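Long-range contact in peptide methionine sulfoxide reductase MsrA (Treponema denticola ATCC 35405, PDB 5FA9), which probably repairs oxidised proteins by reducing methionine sulfoxide back to methionine, as a fusion of MsrA and MsrB reductase domains: residues Ile22-Asn34 with Asp49-Val63. The protein carries 2 engineered substitutions. Sequence-based numbering, arbitrary orientation.
Sequences IPGVKETDTGYAN and DHAETVKIVYDSSVV. With D1D ((4S,5S)-1,2-dithiane-4,5-diol), chain F.
Glu27 with Val57, Asp29 with Lys55, Gly31 with Thr53 and Ala33 with Ala51 exchange paired backbone hydrogen bonds, which sets strands 25-33 and 51-59 antiparallel. Val57 O takes two donors, Lys26 N at 2.8 Å and Glu27 N at 3.2 Å. This is a classic beta bulge. Beyond it, Asp59 N donates to Gly24 O, within the type II turn Ile22-Val25.

Apolar contacts follow. Thr28 and Ile56 run side by side, with CG2 of Thr28 3.8 Å from CD1 of Ile56. Val54 CG2 meets Thr30 CG2 at 4.0 Å, and helix 12-19 covers this face. At the turn, Val62 CG1 lies 3.6 Å from Gly24 CA.

The two strands are neighbours in the mixed sheet of the MsrA domain, with strand 2-8 next to 51-59 and 132-134 next to 25-33. Glu52 reaches the site of the bound dithiane diol, its OE1 3.3 Å from ligand C2. Its extended chain also brings OE2 to the backbone N of Phe12, beside Ser11, the engineered residue at the predicted active site.

On the face of Glu27, Asp29 and Lys55, charged side chains cluster. CG of Lys55 is anti to the backbone N (chi1 175°), and the chain runs straight on beside Asp29, its CD 4.0 Å from Asp29 OD2. A water joins Lys55 NZ to Glu27 OE2. Glu27 OE1 pairs with Lys26 of the second subunit. Ala51 O accepts from both Ala33 N and Thr53 OG1, the latter 2.9 Å away and above the carbonyl plane.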
loop_
_atom_site.group_PDB
_atom_site.type_symbol
_atom_site.label_atom_id
_atom_site.label_comp_id
_atom_site.label_asym_id
_atom_site.label_seq_id
_atom_site.Cartn_x
_atom_site.Cartn_y
_atom_site.Cartn_z
ATOM N N ILE B 22 15.828 3.938 3.027
ATOM C CA ILE B 22 15.285 3.469 4.295
ATOM C C ILE B 22 14.485 2.184 4.116
ATOM O O ILE B 22 13.576 2.126 3.289
ATOM C CB ILE B 22 14.391 4.541 4.950
ATOM C CG1 ILE B 22 15.201 5.809 5.220
ATOM C CG2 ILE B 22 13.779 4.017 6.238
ATOM C CD1 ILE B 22 14.360 6.995 5.624
ATOM N N PRO B 23 14.835 1.142 4.888
ATOM C CA PRO B 23 14.140 -0.149 4.854
ATOM C C PRO B 23 12.641 -0.007 5.098
ATOM O O PRO B 23 12.224 0.803 5.926
ATOM C CB PRO B 23 14.805 -0.934 5.989
ATOM C CG PRO B 23 16.158 -0.328 6.116
ATOM C CD PRO B 23 15.972 1.131 5.826
ATOM N N GLY B 24 11.844 -0.790 4.380
ATOM C CA GLY B 24 10.399 -0.723 4.500
ATOM C C GLY B 24 9.768 0.166 3.448
ATOM O O GLY B 24 8.595 0.005 3.113
ATOM N N VAL B 25 10.545 1.109 2.925
ATOM C CA VAL B 25 10.070 1.973 1.851
ATOM C C VAL B 25 10.015 1.192 0.542
ATOM O O VAL B 25 11.032 0.689 0.066
ATOM C CB VAL B 25 10.967 3.211 1.676
ATOM C CG1 VAL B 25 10.558 3.988 0.435
ATOM C CG2 VAL B 25 10.895 4.095 2.911
ATOM N N LYS B 26 8.822 1.094 -0.034
ATOM C CA LYS B 26 8.613 0.259 -1.210
ATOM C C LYS B 26 8.566 1.071 -2.501
ATOM O O LYS B 26 8.830 0.544 -3.581
ATOM C CB LYS B 26 7.325 -0.552 -1.057
ATOM C CG LYS B 26 7.204 -1.269 0.278
ATOM C CD LYS B 26 6.560 -2.634 0.115
ATOM C CE LYS B 26 7.543 -3.638 -0.468
ATOM N NZ LYS B 26 6.870 -4.893 -0.899
ATOM N N GLU B 27 8.233 2.354 -2.387
ATOM C CA GLU B 27 8.126 3.217 -3.558
ATOM C C GLU B 27 8.190 4.695 -3.185
ATOM O O GLU B 27 7.570 5.127 -2.213
ATOM C CB GLU B 27 6.825 2.922 -4.313
ATOM C CG GLU B 27 6.480 3.931 -5.399
ATOM C CD GLU B 27 5.253 3.532 -6.196
ATOM O OE1 GLU B 27 5.134 2.341 -6.551
ATOM O OE2 GLU B 27 4.404 4.407 -6.468
ATOM N N THR B 28 8.949 5.463 -3.961
ATOM C CA THR B 28 9.016 6.910 -3.787
ATOM C C THR B 28 8.703 7.628 -5.095
ATOM O O THR B 28 9.108 7.183 -6.170
ATOM C CB THR B 28 10.400 7.362 -3.286
ATOM O OG1 THR B 28 11.413 6.911 -4.194
ATOM C CG2 THR B 28 10.680 6.800 -1.902
ATOM N N ASP B 29 7.980 8.738 -4.998
ATOM C CA ASP B 29 7.656 9.551 -6.165
ATOM C C ASP B 29 7.712 11.033 -5.818
ATOM O O ASP B 29 7.168 11.460 -4.802
ATOM C CB ASP B 29 6.270 9.201 -6.710
ATOM C CG ASP B 29 6.143 7.742 -7.094
ATOM O OD1 ASP B 29 6.795 7.323 -8.074
ATOM O OD2 ASP B 29 5.389 7.016 -6.415
ATOM N N THR B 30 8.363 11.815 -6.672
ATOM C CA THR B 30 8.446 13.256 -6.471
ATOM C C THR B 30 7.286 13.956 -7.166
ATOM O O THR B 30 6.844 13.529 -8.233
ATOM C CB THR B 30 9.775 13.824 -6.993
ATOM O OG1 THR B 30 9.925 13.499 -8.380
ATOM C CG2 THR B 30 10.940 13.240 -6.214
ATOM N N GLY B 31 6.793 15.029 -6.558
ATOM C CA GLY B 31 5.660 15.747 -7.112
ATOM C C GLY B 31 5.369 17.073 -6.437
ATOM O O GLY B 31 6.165 17.570 -5.639
ATOM N N TYR B 32 4.216 17.645 -6.765
ATOM C CA TYR B 32 3.825 18.955 -6.262
ATOM C C TYR B 32 2.468 18.873 -5.567
ATOM O O TYR B 32 1.471 18.495 -6.182
ATOM C CB TYR B 32 3.787 19.968 -7.406
ATOM C CG TYR B 32 4.979 19.875 -8.333
ATOM C CD1 TYR B 32 6.174 20.516 -8.029
ATOM C CD2 TYR B 32 4.912 19.139 -9.511
ATOM C CE1 TYR B 32 7.267 20.429 -8.873
ATOM C CE2 TYR B 32 5.999 19.047 -10.360
ATOM C CZ TYR B 32 7.173 19.693 -10.036
ATOM O OH TYR B 32 8.258 19.604 -10.879
ATOM N N ALA B 33 2.432 19.229 -4.287
ATOM C CA ALA B 33 1.237 19.027 -3.472
ATOM C C ALA B 33 0.564 20.330 -3.045
ATOM O O ALA B 33 1.235 21.311 -2.724
ATOM C CB ALA B 33 1.584 18.199 -2.247
ATOM N N ASN B 34 -0.768 20.312 -3.039
ATOM C CA ASN B 34 -1.587 21.435 -2.582
ATOM C C ASN B 34 -1.230 22.763 -3.240
ATOM O O ASN B 34 -2.016 23.317 -4.010
ATOM C CB ASN B 34 -1.491 21.571 -1.061
ATOM C CG ASN B 34 -2.259 20.485 -0.329
ATOM O OD1 ASN B 34 -2.576 19.442 -0.901
ATOM N ND2 ASN B 34 -2.563 20.728 0.940
ATOM N N ASP B 49 0.406 27.754 -5.893
ATOM C CA ASP B 49 1.663 27.580 -5.173
ATOM C C ASP B 49 1.738 26.180 -4.570
ATOM O O ASP B 49 1.254 25.935 -3.465
ATOM C CB ASP B 49 1.827 28.652 -4.090
ATOM C CG ASP B 49 0.599 28.796 -3.214
ATOM O OD1 ASP B 49 -0.524 28.614 -3.728
ATOM O OD2 ASP B 49 0.760 29.090 -2.011
ATOM N N HIS B 50 2.350 25.261 -5.310
ATOM C CA HIS B 50 2.455 23.877 -4.873
ATOM C C HIS B 50 3.784 23.645 -4.168
ATOM O O HIS B 50 4.807 24.213 -4.552
ATOM C CB HIS B 50 2.324 22.924 -6.064
ATOM C CG HIS B 50 0.984 22.965 -6.732
ATOM N ND1 HIS B 50 -0.170 22.534 -6.115
ATOM C CD2 HIS B 50 0.617 23.380 -7.968
ATOM C CE1 HIS B 50 -1.191 22.684 -6.940
ATOM N NE2 HIS B 50 -0.740 23.195 -8.071
ATOM N N ALA B 51 3.767 22.804 -3.140
ATOM C CA ALA B 51 4.985 22.456 -2.423
ATOM C C ALA B 51 5.622 21.206 -3.016
ATOM O O ALA B 51 4.931 20.245 -3.351
ATOM C CB ALA B 51 4.692 22.253 -0.945
ATOM N N GLU B 52 6.945 21.228 -3.142
ATOM C CA GLU B 52 7.680 20.078 -3.648
ATOM C C GLU B 52 7.619 18.936 -2.641
ATOM O O GLU B 52 8.153 19.038 -1.538
ATOM C CB GLU B 52 9.129 20.457 -3.952
ATOM C CG GLU B 52 9.273 21.433 -5.110
ATOM C CD GLU B 52 10.706 21.581 -5.579
ATOM O OE1 GLU B 52 10.979 22.506 -6.372
ATOM O OE2 GLU B 52 11.557 20.769 -5.160
ATOM N N THR B 53 6.963 17.849 -3.033
ATOM C CA THR B 53 6.642 16.771 -2.107
ATOM C C THR B 53 7.047 15.410 -2.665
ATOM O O THR B 53 6.993 15.180 -3.873
ATOM C CB THR B 53 5.130 16.765 -1.781
ATOM O OG1 THR B 53 4.715 18.085 -1.410
ATOM C CG2 THR B 53 4.813 15.803 -0.644
ATOM N N VAL B 54 7.463 14.514 -1.776
ATOM C CA VAL B 54 7.788 13.146 -2.154
ATOM C C VAL B 54 6.764 12.170 -1.585
ATOM O O VAL B 54 6.534 12.131 -0.377
ATOM C CB VAL B 54 9.192 12.738 -1.673
ATOM C CG1 VAL B 54 9.453 11.273 -1.984
ATOM C CG2 VAL B 54 10.246 13.615 -2.320
ATOM N N LYS B 55 6.146 11.388 -2.465
ATOM C CA LYS B 55 5.207 10.355 -2.047
ATOM C C LYS B 55 5.960 9.157 -1.484
ATOM O O LYS B 55 6.849 8.614 -2.136
ATOM C CB LYS B 55 4.323 9.925 -3.218
ATOM C CG LYS B 55 3.388 8.767 -2.904
ATOM C CD LYS B 55 2.471 8.470 -4.079
ATOM C CE LYS B 55 1.518 7.330 -3.766
ATOM N NZ LYS B 55 0.620 7.033 -4.917
ATOM N N ILE B 56 5.606 8.753 -0.268
ATOM C CA ILE B 56 6.272 7.631 0.383
ATOM C C ILE B 56 5.322 6.461 0.612
ATOM O O ILE B 56 4.430 6.537 1.455
ATOM C CB ILE B 56 6.875 8.041 1.740
ATOM C CG1 ILE B 56 7.797 9.253 1.577
ATOM C CG2 ILE B 56 7.624 6.872 2.364
ATOM C CD1 ILE B 56 9.058 8.957 0.803
ATOM N N VAL B 57 5.523 5.378 -0.130
ATOM C CA VAL B 57 4.761 4.154 0.082
ATOM C C VAL B 57 5.615 3.167 0.869
ATOM O O VAL B 57 6.716 2.816 0.446
ATOM C CB VAL B 57 4.314 3.516 -1.246
ATOM C CG1 VAL B 57 3.554 2.226 -0.985
ATOM C CG2 VAL B 57 3.461 4.491 -2.041
ATOM N N TYR B 58 5.108 2.718 2.013
ATOM C CA TYR B 58 5.918 1.917 2.923
ATOM C C TYR B 58 5.145 0.784 3.593
ATOM O O TYR B 58 3.916 0.804 3.661
ATOM C CB TYR B 58 6.534 2.818 3.998
ATOM C CG TYR B 58 5.524 3.415 4.957
ATOM C CD1 TYR B 58 4.775 4.530 4.604
ATOM C CD2 TYR B 58 5.328 2.868 6.220
ATOM C CE1 TYR B 58 3.856 5.081 5.478
ATOM C CE2 TYR B 58 4.411 3.412 7.101
ATOM C CZ TYR B 58 3.678 4.518 6.725
ATOM O OH TYR B 58 2.764 5.063 7.598
ATOM N N ASP B 59 5.889 -0.201 4.086
ATOM C CA ASP B 59 5.322 -1.300 4.857
ATOM C C ASP B 59 5.478 -0.999 6.343
ATOM O O ASP B 59 6.596 -0.936 6.857
ATOM C CB ASP B 59 6.004 -2.623 4.498
ATOM C CG ASP B 59 5.295 -3.831 5.090
ATOM O OD1 ASP B 59 4.330 -3.652 5.863
ATOM O OD2 ASP B 59 5.710 -4.968 4.781
ATOM N N SER B 60 4.356 -0.816 7.030
ATOM C CA SER B 60 4.370 -0.430 8.437
ATOM C C SER B 60 4.913 -1.535 9.342
ATOM O O SER B 60 5.253 -1.285 10.498
ATOM C CB SER B 60 2.965 -0.031 8.891
ATOM O OG SER B 60 2.053 -1.104 8.728
ATOM N N SER B 61 4.994 -2.752 8.815
ATOM C CA SER B 61 5.528 -3.876 9.576
ATOM C C SER B 61 7.047 -3.793 9.691
ATOM O O SER B 61 7.647 -4.419 10.563
ATOM C CB SER B 61 5.124 -5.203 8.933
ATOM O OG SER B 61 6.011 -5.558 7.886
ATOM N N VAL B 62 7.665 -3.019 8.803
ATOM C CA VAL B 62 9.111 -2.843 8.821
ATOM C C VAL B 62 9.486 -1.491 9.420
ATOM O O VAL B 62 10.243 -1.420 10.389
ATOM C CB VAL B 62 9.714 -2.956 7.410
ATOM C CG1 VAL B 62 11.206 -2.662 7.447
ATOM C CG2 VAL B 62 9.452 -4.339 6.831
ATOM N N VAL B 63 8.953 -0.421 8.837
ATOM C CA VAL B 63 9.202 0.925 9.341
ATOM C C VAL B 63 7.890 1.599 9.746
ATOM O O VAL B 63 6.924 1.621 8.982
ATOM C CB VAL B 63 9.949 1.795 8.299
ATOM C CG1 VAL B 63 9.223 1.799 6.958
ATOM C CG2 VAL B 63 10.148 3.212 8.823
HETATM S S1 D1D F . 12.097 21.869 -9.950
HETATM C C1 D1D F . 12.997 20.664 -9.355
HETATM C C2 D1D F . 13.553 20.997 -7.879
HETATM O O2 D1D F . 14.333 20.079 -7.515
HETATM C C3 D1D F . 14.388 22.499 -7.824
HETATM O O3 D1D F . 14.680 22.762 -6.628
HETATM C C4 D1D F . 13.512 23.710 -8.429
HETATM S S4 D1D F . 12.940 23.382 -9.905
HETATM O O HOH W 1 1.357 4.580 -6.011
#